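Local coordinates for serine-rich secreted cell wall anchored (LPXTG-motif ) protein (Lactobacillus reuteri ATCC 53608, PDB 5NXK), which probably acts as a surface adhesin, its beta-solenoid binding region helping this gut bacterium attach to its host, at residues A[247-252]-A[275-280]. Numbering follows the deposited sequence.
Sequences VDNVRI and LEVITG
Asn-249 ND2 is held by two hydrogen bonds. Asn-249 ND2 gives one to Glu-276 O at 3.1 Å and the other to Asn-222 OD1. Asn-249 OD1 accepts one bond, from Asn-282 ND2. Asn-222, Asn-249 and Asn-282 thus link three successive coils of the right-handed beta-solenoid, as in the asparagine stacks of pectate lyase-like folds. The bond to Glu-276 O is nearly straight, 165° at the hydrogen. It leaves close to the amide plane but meets the carbonyl from above its plane. Asn-249 turns its CG anti to its carbonyl carbon (chi1 -56°), and its side chain crosses those of Leu-275 and Val-277 obliquely. Asn-249 OD1 rests 3.3 Å from Leu-275 CB, and Val-277 CG1 packs 3.5 Å from Asn-249 CG. The two acceptors and the one donor fix the flip of the buried amide; the aliphatic groups only pack against it. Past Val-277, the turn at 278-280 bends around Val-247. Val-277 CB lies 3.3 Å from Val-247 O. Gly-280 CA sits 3.0 Å from Val-247 O and 3.5 Å from Asp-248 OD1, so the backbone itself packs closely there. Thr-279 OG1 meets Val-247 CG2 at 4.0 Å, nearer the surface. Asp-248 OD1 takes the N-H of Ser-281, while Asp-248 OD2 uses its syn lone pair for a 2.7 Å salt bridge with Arg-251 NH1. Asp-156 holds NH2 of that arginine. The contact joins one coil's corner to the end of strand 272-277 and its turn in the following coil. Its chemistry implies a corner set by side-chain amide bonds, with the paired charges probably keeping Asp-248 ionised.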
ATOM      1  N   VAL A 247      -0.922  15.897 -10.946  1.00 24.65           N
ATOM      2  CA  VAL A 247      -0.205  16.980 -10.270  1.00 26.16           C
ATOM      3  C   VAL A 247       1.271  16.670 -10.022  1.00 21.90           C
ATOM      4  O   VAL A 247       2.131  17.265 -10.659  1.00 24.22           O
ATOM      5  CB  VAL A 247      -0.869  17.339  -8.933  1.00 27.45           C
ATOM      6  CG1 VAL A 247      -0.245  18.607  -8.376  1.00 27.19           C
ATOM      7  CG2 VAL A 247      -2.382  17.546  -9.128  1.00 27.00           C
ATOM      8  N   ASP A 248       1.570  15.745  -9.111  1.00 22.31           N
ATOM      9  CA  ASP A 248       2.967  15.401  -8.797  1.00 26.45           C
ATOM     10  C   ASP A 248       3.164  13.889  -8.846  1.00 24.30           C
ATOM     11  O   ASP A 248       2.237  13.143  -8.574  1.00 25.57           O
ATOM     12  CB  ASP A 248       3.394  15.901  -7.403  1.00 24.16           C
ATOM     13  CG  ASP A 248       3.058  17.372  -7.150  1.00 34.59           C
ATOM     14  OD1 ASP A 248       3.328  18.238  -8.011  1.00 31.78           O
ATOM     15  OD2 ASP A 248       2.568  17.665  -6.039  1.00 33.63           O
ATOM     16  N   ASN A 249       4.364  13.423  -9.179  1.00 22.82           N
ATOM     17  CA  ASN A 249       4.616  11.978  -9.065  1.00 19.42           C
ATOM     18  C   ASN A 249       4.996  11.603  -7.633  1.00 20.49           C
ATOM     19  O   ASN A 249       4.466  10.639  -7.081  1.00 24.68           O
ATOM     20  CB  ASN A 249       5.701  11.522 -10.031  1.00 21.92           C
ATOM     21  CG  ASN A 249       5.381  11.868 -11.460  1.00 22.13           C
ATOM     22  OD1 ASN A 249       6.105  12.633 -12.101  1.00 24.12           O
ATOM     23  ND2 ASN A 249       4.283  11.323 -11.969  1.00 22.89           N
ATOM     24  N   VAL A 250       5.906  12.372  -7.031  1.00 21.76           N
ATOM     25  CA  VAL A 250       6.235  12.196  -5.613  1.00 20.80           C
ATOM     26  C   VAL A 250       6.089  13.527  -4.906  1.00 21.32           C
ATOM     27  O   VAL A 250       6.647  14.544  -5.333  1.00 25.85           O
ATOM     28  CB  VAL A 250       7.664  11.656  -5.371  1.00 20.42           C
ATOM     29  CG1 VAL A 250       7.906  11.450  -3.857  1.00 17.64           C
ATOM     30  CG2 VAL A 250       7.886  10.359  -6.138  1.00 20.95           C
ATOM     31  N   ARG A 251       5.327  13.520  -3.820  1.00 22.94           N
ATOM     32  CA  ARG A 251       5.083  14.742  -3.078  1.00 24.48           C
ATOM     33  C   ARG A 251       5.585  14.644  -1.644  1.00 20.88           C
ATOM     34  O   ARG A 251       5.172  13.767  -0.901  1.00 21.29           O
ATOM     35  CB  ARG A 251       3.598  15.049  -3.083  1.00 27.79           C
ATOM     36  CG  ARG A 251       3.164  16.252  -2.271  1.00 26.41           C
ATOM     37  CD  ARG A 251       2.084  16.895  -3.116  1.00 39.07           C
ATOM     38  NE  ARG A 251       1.326  17.928  -2.454  1.00 42.27           N
ATOM     39  CZ  ARG A 251       0.804  18.974  -3.081  1.00 38.95           C
ATOM     40  NH1 ARG A 251       0.989  19.144  -4.391  1.00 35.80           N
ATOM     41  NH2 ARG A 251       0.109  19.862  -2.388  1.00 38.52           N
ATOM     42  N   ILE A 252       6.490  15.546  -1.273  1.00 23.86           N
ATOM     43  CA  ILE A 252       6.962  15.633   0.099  1.00 25.51           C
ATOM     44  C   ILE A 252       6.738  17.045   0.618  1.00 26.79           C
ATOM     45  O   ILE A 252       7.595  17.916   0.480  1.00 22.71           O
ATOM     46  CB  ILE A 252       8.434  15.270   0.219  1.00 27.78           C
ATOM     47  CG1 ILE A 252       8.717  13.976  -0.560  1.00 23.85           C
ATOM     48  CG2 ILE A 252       8.818  15.120   1.709  1.00 25.27           C
ATOM     49  CD1 ILE A 252      10.163  13.561  -0.558  1.00 24.70           C
ATOM     50  N   LEU A 275       8.754   9.655 -15.728  1.00 26.72           N
ATOM     51  CA  LEU A 275       7.752  10.306 -14.893  1.00 25.90           C
ATOM     52  C   LEU A 275       7.058  11.389 -15.681  1.00 25.47           C
ATOM     53  O   LEU A 275       7.712  12.139 -16.409  1.00 21.44           O
ATOM     54  CB  LEU A 275       8.400  10.913 -13.645  1.00 22.62           C
ATOM     55  CG  LEU A 275       9.253   9.996 -12.776  1.00 24.45           C
ATOM     56  CD1 LEU A 275       9.856  10.809 -11.639  1.00 25.43           C
ATOM     57  CD2 LEU A 275       8.454   8.818 -12.237  1.00 25.85           C
ATOM     58  N   GLU A 276       5.745  11.499 -15.513  1.00 19.78           N
ATOM     59  CA  GLU A 276       4.988  12.499 -16.247  1.00 22.07           C
ATOM     60  C   GLU A 276       3.900  13.112 -15.375  1.00 21.93           C
ATOM     61  O   GLU A 276       3.218  12.394 -14.665  1.00 24.02           O
ATOM     62  CB  GLU A 276       4.363  11.882 -17.506  1.00 23.81           C
ATOM     63  CG  GLU A 276       3.613  12.896 -18.360  1.00 29.16           C
ATOM     64  CD  GLU A 276       3.313  12.384 -19.758  1.00 42.54           C
ATOM     65  OE1 GLU A 276       3.922  11.369 -20.174  1.00 48.29           O
ATOM     66  OE2 GLU A 276       2.478  13.012 -20.442  1.00 42.82           O
ATOM     67  N   VAL A 277       3.761  14.438 -15.409  1.00 23.22           N
ATOM     68  CA  VAL A 277       2.654  15.117 -14.726  1.00 24.66           C
ATOM     69  C   VAL A 277       2.025  16.163 -15.649  1.00 27.44           C
ATOM     70  O   VAL A 277       2.538  16.427 -16.728  1.00 28.87           O
ATOM     71  CB  VAL A 277       3.106  15.819 -13.416  1.00 25.61           C
ATOM     72  CG1 VAL A 277       3.652  14.796 -12.385  1.00 22.57           C
ATOM     73  CG2 VAL A 277       4.124  16.912 -13.710  1.00 22.33           C
ATOM     74  N   ILE A 278       0.946  16.798 -15.200  1.00 25.40           N
ATOM     75  CA  ILE A 278       0.305  17.832 -15.997  1.00 27.40           C
ATOM     76  C   ILE A 278       0.527  19.219 -15.389  1.00 33.16           C
ATOM     77  O   ILE A 278       1.078  20.094 -16.051  1.00 34.80           O
ATOM     78  CB  ILE A 278      -1.210  17.584 -16.154  1.00 28.55           C
ATOM     79  CG1 ILE A 278      -1.473  16.190 -16.726  1.00 32.47           C
ATOM     80  CG2 ILE A 278      -1.844  18.639 -17.061  1.00 28.75           C
ATOM     81  CD1 ILE A 278      -2.945  15.888 -16.947  1.00 34.85           C
ATOM     82  N   THR A 279       0.126  19.421 -14.134  1.00 27.70           N
ATOM     83  CA  THR A 279       0.121  20.774 -13.574  1.00 31.73           C
ATOM     84  C   THR A 279       1.128  21.021 -12.451  1.00 36.45           C
ATOM     85  O   THR A 279       1.367  22.174 -12.085  1.00 38.97           O
ATOM     86  CB  THR A 279      -1.283  21.155 -13.030  1.00 37.20           C
ATOM     87  OG1 THR A 279      -1.666  20.246 -11.994  1.00 38.14           O
ATOM     88  CG2 THR A 279      -2.342  21.127 -14.143  1.00 37.17           C
ATOM     89  N   GLY A 280       1.740  19.970 -11.909  1.00 27.21           N
ATOM     90  CA  GLY A 280       2.664  20.179 -10.797  1.00 27.65           C
ATOM     91  C   GLY A 280       4.125  19.898 -11.124  1.00 33.44           C
ATOM     92  O   GLY A 280       4.634  20.336 -12.156  1.00 31.58           O
TER